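Local coordinates for alkylhalidase CmlS (Streptomyces venezuelae, PDB 3I3L), which binds FAD through a covalent flavin-aspartate bond and acts as a flavin-dependent halogenase in chloramphenicol biosynthesis, at residues R522-D527 against V539-A544; I473-W478 against E530-Y535. One frame throughout, in Å; residues are numbered along the deposited sequence.

Contact 1 (R522-D527 against V539-A544)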
loop_
_atom_site.group_PDB
_atom_site.type_symbol
_atom_site.label_atom_id
_atom_site.label_comp_id
_atom_site.label_asym_id
_atom_site.label_seq_id
_atom_site.Cartn_x
_atom_site.Cartn_y
_atom_site.Cartn_z
ATOM N N ARG A 522 18.664 -22.617 10.490
ATOM C CA ARG A 522 18.496 -22.210 11.881
ATOM C C ARG A 522 19.795 -22.415 12.662
ATOM O O ARG A 522 20.147 -21.624 13.512
ATOM C CB ARG A 522 17.376 -23.030 12.546
ATOM C CG ARG A 522 17.064 -22.537 13.954
ATOM C CD ARG A 522 16.446 -23.609 14.782
ATOM N NE ARG A 522 17.296 -24.780 14.856
ATOM C CZ ARG A 522 18.243 -24.957 15.763
ATOM N NH1 ARG A 522 18.950 -26.072 15.735
ATOM N NH2 ARG A 522 18.483 -24.025 16.680
ATOM N N GLN A 523 20.470 -23.514 12.379
ATOM C CA GLN A 523 21.737 -23.851 13.005
ATOM C C GLN A 523 22.761 -22.766 12.801
ATOM O O GLN A 523 23.449 -22.364 13.752
ATOM C CB GLN A 523 22.267 -25.156 12.456
ATOM C CG GLN A 523 21.639 -26.338 13.143
ATOM C CD GLN A 523 22.289 -26.598 14.488
ATOM O OE1 GLN A 523 23.062 -25.764 15.013
ATOM N NE2 GLN A 523 21.982 -27.756 15.060
ATOM N N ILE A 524 22.829 -22.261 11.575
ATOM C CA ILE A 524 23.648 -21.108 11.309
ATOM C C ILE A 524 23.480 -20.047 12.398
ATOM O O ILE A 524 24.472 -19.558 12.952
ATOM C CB ILE A 524 23.367 -20.486 9.931
ATOM C CG1 ILE A 524 23.630 -21.537 8.831
ATOM C CG2 ILE A 524 24.176 -19.185 9.779
ATOM C CD1 ILE A 524 23.487 -21.043 7.394
ATOM N N PHE A 525 22.235 -19.731 12.741
ATOM C CA PHE A 525 21.975 -18.567 13.581
ATOM C C PHE A 525 22.151 -18.825 15.061
ATOM O O PHE A 525 22.460 -17.904 15.817
ATOM C CB PHE A 525 20.637 -17.900 13.221
ATOM C CG PHE A 525 20.650 -17.301 11.835
ATOM C CD1 PHE A 525 21.202 -16.042 11.611
ATOM C CD2 PHE A 525 20.187 -18.033 10.744
ATOM C CE1 PHE A 525 21.278 -15.495 10.302
ATOM C CE2 PHE A 525 20.247 -17.504 9.468
ATOM C CZ PHE A 525 20.804 -16.231 9.240
ATOM N N GLN A 526 21.976 -20.075 15.456
ATOM C CA GLN A 526 22.322 -20.549 16.788
ATOM C C GLN A 526 23.852 -20.440 17.029
ATOM O O GLN A 526 24.306 -19.971 18.059
ATOM C CB GLN A 526 21.896 -22.015 16.923
ATOM C CG GLN A 526 22.055 -22.532 18.351
ATOM C CD GLN A 526 21.244 -21.688 19.280
ATOM O OE1 GLN A 526 20.028 -21.500 19.071
ATOM N NE2 GLN A 526 21.885 -21.146 20.312
ATOM N N ASP A 527 24.623 -20.857 16.036
ATOM C CA ASP A 527 26.080 -20.738 16.064
ATOM C C ASP A 527 26.452 -19.275 16.146
ATOM O O ASP A 527 27.307 -18.884 16.960
ATOM C CB ASP A 527 26.709 -21.366 14.813
ATOM C CG ASP A 527 26.565 -22.895 14.763
ATOM O OD1 ASP A 527 26.338 -23.532 15.811
ATOM O OD2 ASP A 527 26.701 -23.475 13.666
ATOM N N VAL A 539 27.737 -14.866 5.399
ATOM C CA VAL A 539 27.538 -15.040 3.941
ATOM C C VAL A 539 27.971 -16.418 3.491
ATOM O O VAL A 539 27.239 -17.112 2.765
ATOM C CB VAL A 539 28.271 -13.948 3.147
ATOM C CG1 VAL A 539 28.276 -14.246 1.600
ATOM C CG2 VAL A 539 27.654 -12.635 3.473
ATOM N N LYS A 540 29.128 -16.849 3.964
ATOM C CA LYS A 540 29.648 -18.152 3.574
ATOM C C LYS A 540 28.765 -19.311 4.025
ATOM O O LYS A 540 28.492 -20.227 3.264
ATOM C CB LYS A 540 31.112 -18.320 4.040
ATOM C CG LYS A 540 31.523 -19.799 4.301
ATOM C CD LYS A 540 32.979 -20.119 3.874
ATOM C CE LYS A 540 33.499 -21.439 4.574
ATOM N NZ LYS A 540 33.367 -21.435 6.104
ATOM N N ARG A 541 28.345 -19.272 5.278
ATOM C CA ARG A 541 27.486 -20.288 5.819
ATOM C C ARG A 541 26.142 -20.338 5.079
ATOM O O ARG A 541 25.580 -21.410 4.864
ATOM C CB ARG A 541 27.221 -19.989 7.290
ATOM C CG ARG A 541 28.403 -20.201 8.200
ATOM C CD ARG A 541 28.691 -21.675 8.429
ATOM N NE ARG A 541 27.590 -22.436 9.041
ATOM C CZ ARG A 541 27.419 -22.625 10.360
ATOM N NH1 ARG A 541 28.218 -22.074 11.255
ATOM N NH2 ARG A 541 26.421 -23.337 10.804
ATOM N N LEU A 542 25.611 -19.173 4.718
ATOM C CA LEU A 542 24.370 -19.137 3.953
ATOM C C LEU A 542 24.581 -19.769 2.571
ATOM O O LEU A 542 23.830 -20.654 2.172
ATOM C CB LEU A 542 23.821 -17.709 3.835
ATOM C CG LEU A 542 23.202 -17.097 5.112
ATOM C CD1 LEU A 542 23.033 -15.588 5.041
ATOM C CD2 LEU A 542 21.892 -17.747 5.408
ATOM N N GLY A 543 25.618 -19.323 1.859
ATOM C CA GLY A 543 25.944 -19.874 0.547
ATOM C C GLY A 543 26.048 -21.388 0.615
ATOM O O GLY A 543 25.550 -22.109 -0.239
ATOM N N ALA A 544 26.671 -21.864 1.674
ATOM C CA ALA A 544 26.884 -23.284 1.865
ATOM C C ALA A 544 25.590 -24.086 1.958
ATOM O O ALA A 544 25.590 -25.331 1.844
ATOM C CB ALA A 544 27.748 -23.515 3.136
#
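The helical segments carrying Ile524 and Arg541 run nearly antiparallel, their axes 159° apart and 10.3 Å apart at closest approach, and come nearest where the CA atoms of these two residues face each other. Arg541 reaches across end-on: NH2 donates to Asp527 OD2 at 2.9 Å, and NH1 adds a more bent bond to the same oxygen at 3.2 Å. That oxygen lies close to the guanidinium plane but receives both nitrogens on its anti side, with the two flat groups turned 50° against each other. Bends at chi2 and chi3 curl the arginine chain so that one face of its guanidinium rests over Ile524 CB. With an alanine in place of Arg541, Asp527 is likely to be left without its positive mate and the side of Ile524 under the guanidinium uncovered. Beside the arginine chain, Ile524 CD1 presses on the backbone of the opposite helix, 3.3 Å from Arg541 O, and also meets Leu542 CD2 at 4.2 Å. The same leucine methyl approaches Phe525 CZ, while the phenylalanine ring continues to Leu558 on helix 551-560. A partly exposed salt bridge over an apolar seam thus closes an antiparallel helical hairpin in the C-terminal domain.

Contact 2 (I473-W478 against E530-Y535)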
loop_
_atom_site.group_PDB
_atom_site.type_symbol
_atom_site.label_atom_id
_atom_site.label_comp_id
_atom_site.label_asym_id
_atom_site.label_seq_id
_atom_site.Cartn_x
_atom_site.Cartn_y
_atom_site.Cartn_z
ATOM N N ILE A 473 31.293 -5.202 9.088
ATOM C CA ILE A 473 30.747 -5.904 10.233
ATOM C C ILE A 473 31.578 -7.139 10.548
ATOM O O ILE A 473 31.494 -8.169 9.880
ATOM C CB ILE A 473 29.273 -6.311 10.026
ATOM C CG1 ILE A 473 28.378 -5.044 10.029
ATOM C CG2 ILE A 473 28.821 -7.314 11.079
ATOM C CD1 ILE A 473 26.939 -5.335 9.645
ATOM N N THR A 474 32.361 -7.014 11.600
ATOM C CA THR A 474 33.258 -8.063 12.020
ATOM C C THR A 474 32.669 -8.852 13.163
ATOM O O THR A 474 33.182 -9.912 13.511
ATOM C CB THR A 474 34.636 -7.472 12.424
ATOM O OG1 THR A 474 34.449 -6.466 13.425
ATOM C CG2 THR A 474 35.313 -6.818 11.207
ATOM N N ARG A 475 31.609 -8.335 13.775
ATOM C CA ARG A 475 30.928 -9.097 14.818
ATOM C C ARG A 475 29.401 -8.925 14.829
ATOM O O ARG A 475 28.925 -7.792 14.903
ATOM C CB ARG A 475 31.514 -8.702 16.182
ATOM C CG ARG A 475 30.756 -9.258 17.376
ATOM C CD ARG A 475 31.344 -8.711 18.655
ATOM N NE ARG A 475 30.701 -9.248 19.852
ATOM C CZ ARG A 475 30.855 -8.700 21.061
ATOM N NH1 ARG A 475 30.257 -9.237 22.134
ATOM N NH2 ARG A 475 31.601 -7.596 21.206
ATOM N N PHE A 476 28.650 -10.031 14.779
ATOM C CA PHE A 476 27.185 -9.972 14.905
ATOM C C PHE A 476 26.762 -10.484 16.270
ATOM O O PHE A 476 27.316 -11.465 16.747
ATOM C CB PHE A 476 26.454 -10.853 13.847
ATOM C CG PHE A 476 26.273 -10.207 12.498
ATOM C CD1 PHE A 476 25.518 -9.060 12.360
ATOM C CD2 PHE A 476 26.845 -10.774 11.351
ATOM C CE1 PHE A 476 25.306 -8.476 11.115
ATOM C CE2 PHE A 476 26.673 -10.194 10.105
ATOM C CZ PHE A 476 25.887 -9.040 9.981
ATOM N N LYS A 477 25.723 -9.877 16.850
ATOM C CA LYS A 477 25.004 -10.440 18.018
ATOM C C LYS A 477 23.548 -10.819 17.690
ATOM O O LYS A 477 22.846 -10.141 16.889
ATOM C CB LYS A 477 24.958 -9.414 19.132
ATOM C CG LYS A 477 26.337 -8.962 19.626
ATOM C CD LYS A 477 26.119 -8.027 20.875
ATOM C CE LYS A 477 27.422 -7.610 21.515
ATOM N NZ LYS A 477 27.226 -6.323 22.268
ATOM N N TRP A 478 23.082 -11.890 18.290
ATOM C CA TRP A 478 21.696 -12.317 18.101
ATOM C C TRP A 478 20.886 -11.834 19.307
ATOM O O TRP A 478 21.429 -11.713 20.415
ATOM C CB TRP A 478 21.643 -13.829 17.995
ATOM C CG TRP A 478 20.324 -14.460 17.751
ATOM C CD1 TRP A 478 19.542 -15.101 18.677
ATOM C CD2 TRP A 478 19.627 -14.572 16.492
ATOM N NE1 TRP A 478 18.410 -15.580 18.067
ATOM C CE2 TRP A 478 18.447 -15.281 16.733
ATOM C CE3 TRP A 478 19.911 -14.162 15.196
ATOM C CZ2 TRP A 478 17.521 -15.569 15.719
ATOM C CZ3 TRP A 478 19.014 -14.446 14.192
ATOM C CH2 TRP A 478 17.838 -15.153 14.445
ATOM N N GLU A 530 25.914 -17.779 19.617
ATOM C CA GLU A 530 26.949 -18.231 20.538
ATOM C C GLU A 530 28.345 -17.674 20.262
ATOM O O GLU A 530 29.020 -17.310 21.175
ATOM C CB GLU A 530 26.949 -19.764 20.576
ATOM C CG GLU A 530 25.540 -20.314 20.937
ATOM C CD GLU A 530 25.446 -21.832 20.861
ATOM O OE1 GLU A 530 26.320 -22.476 20.233
ATOM O OE2 GLU A 530 24.475 -22.386 21.421
ATOM N N GLU A 531 28.750 -17.581 18.999
ATOM C CA GLU A 531 30.135 -17.317 18.640
ATOM C C GLU A 531 30.292 -15.897 18.181
ATOM O O GLU A 531 31.384 -15.322 18.242
ATOM C CB GLU A 531 30.584 -18.264 17.532
ATOM C CG GLU A 531 30.156 -19.718 17.689
ATOM C CD GLU A 531 30.402 -20.532 16.428
ATOM O OE1 GLU A 531 29.982 -21.696 16.398
ATOM O OE2 GLU A 531 30.993 -20.026 15.451
ATOM N N GLU A 532 29.191 -15.319 17.702
ATOM C CA GLU A 532 29.162 -13.912 17.271
ATOM C C GLU A 532 30.121 -13.586 16.130
ATOM O O GLU A 532 30.757 -12.531 16.123
ATOM C CB GLU A 532 29.344 -12.991 18.480
ATOM C CG GLU A 532 28.250 -13.225 19.593
ATOM C CD GLU A 532 28.279 -12.195 20.705
ATOM O OE1 GLU A 532 29.349 -11.577 20.935
ATOM O OE2 GLU A 532 27.209 -11.970 21.322
ATOM N N PHE A 533 30.263 -14.520 15.187
ATOM C CA PHE A 533 31.042 -14.256 13.989
ATOM C C PHE A 533 30.477 -13.068 13.196
ATOM O O PHE A 533 29.395 -12.562 13.505
ATOM C CB PHE A 533 31.231 -15.498 13.106
ATOM C CG PHE A 533 29.987 -16.256 12.806
ATOM C CD1 PHE A 533 29.028 -15.734 11.928
ATOM C CD2 PHE A 533 29.772 -17.520 13.340
ATOM C CE1 PHE A 533 27.882 -16.424 11.650
ATOM C CE2 PHE A 533 28.607 -18.243 13.038
ATOM C CZ PHE A 533 27.663 -17.687 12.183
ATOM N N GLY A 534 31.234 -12.619 12.198
ATOM C CA GLY A 534 30.899 -11.447 11.418
ATOM C C GLY A 534 30.203 -11.744 10.091
ATOM O O GLY A 534 29.846 -12.897 9.785
ATOM N N TYR A 535 30.036 -10.695 9.303
ATOM C CA TYR A 535 29.370 -10.787 7.984
ATOM C C TYR A 535 29.985 -11.840 7.050
ATOM O O TYR A 535 29.273 -12.684 6.505
ATOM C CB TYR A 535 29.434 -9.435 7.283
ATOM C CG TYR A 535 28.691 -9.416 5.961
ATOM C CD1 TYR A 535 27.307 -9.689 5.914
ATOM C CD2 TYR A 535 29.358 -9.087 4.767
ATOM C CE1 TYR A 535 26.604 -9.657 4.720
ATOM C CE2 TYR A 535 28.675 -9.047 3.563
ATOM C CZ TYR A 535 27.300 -9.336 3.552
ATOM O OH TYR A 535 26.620 -9.328 2.392
HETATM O O HOH W 1 24.739 -13.266 20.291
#
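Two backbone hydrogen bonds join the strand to the turn that follows helix 519-531: Tyr535 N donates to Ile473 O at 3.0 Å, nearly straight (163°), and Phe476 N to Phe533 O at 2.9 Å, approaching from above the carbonyl plane. Between them Gly534 CA sits 3.5 Å from Thr474 O, where a side chain would collide with the strand carbonyls. One salt bridge accompanies them. Arg475, extended with CG anti to its N (chi1 171°), runs alongside Glu532 and grips OE1 side-on, NH1 at 2.8 Å on the syn lone pair and NE from above the carboxylate plane. Lys477 CE lies over one face of this guanidinium, toward its rim. The turn borders strand 473-478, an outermost strand of a three-stranded antiparallel sheet, on which Thr474 and Arg475 form a classic beta bulge opposite Tyr567; Glu532, with positive phi, ends one helix, and Gly534 is the N-cap of the next. Water links Glu532 OE2 to Trp478 N. Among apolar contacts, Phe476 CE2 comes 3.5 Å from Tyr535 CA and meets the tyrosine ring near its plane, at the edge, while Ile473 CG2 covers a face of the Phe476 ring and Ile473 CB packs against Tyr535 CB at 4.2 Å.

Of the contact segments, the first along the chain from the N terminus is strand 473-478; the chain then passes through strands 483-491, 498-506 and the short 511-512 and enters helix 519-531. Contact 2 closes this long excursion by bringing the end of that helix and the following turn back to the strand. Contact 1 closes a much shorter loop, from the middle of the same helix through the turn to helix 535-543. Their segments alternate along the chain, so the two loops cross. The contacts also touch: Phe525 CD1 packs on Trp478 CZ3 at 3.7 Å, and the Phe533 ring lies against Ile524 O and the Asp527 backbone. Together they tie the helical hairpin to the C-terminal domain's antiparallel sheet.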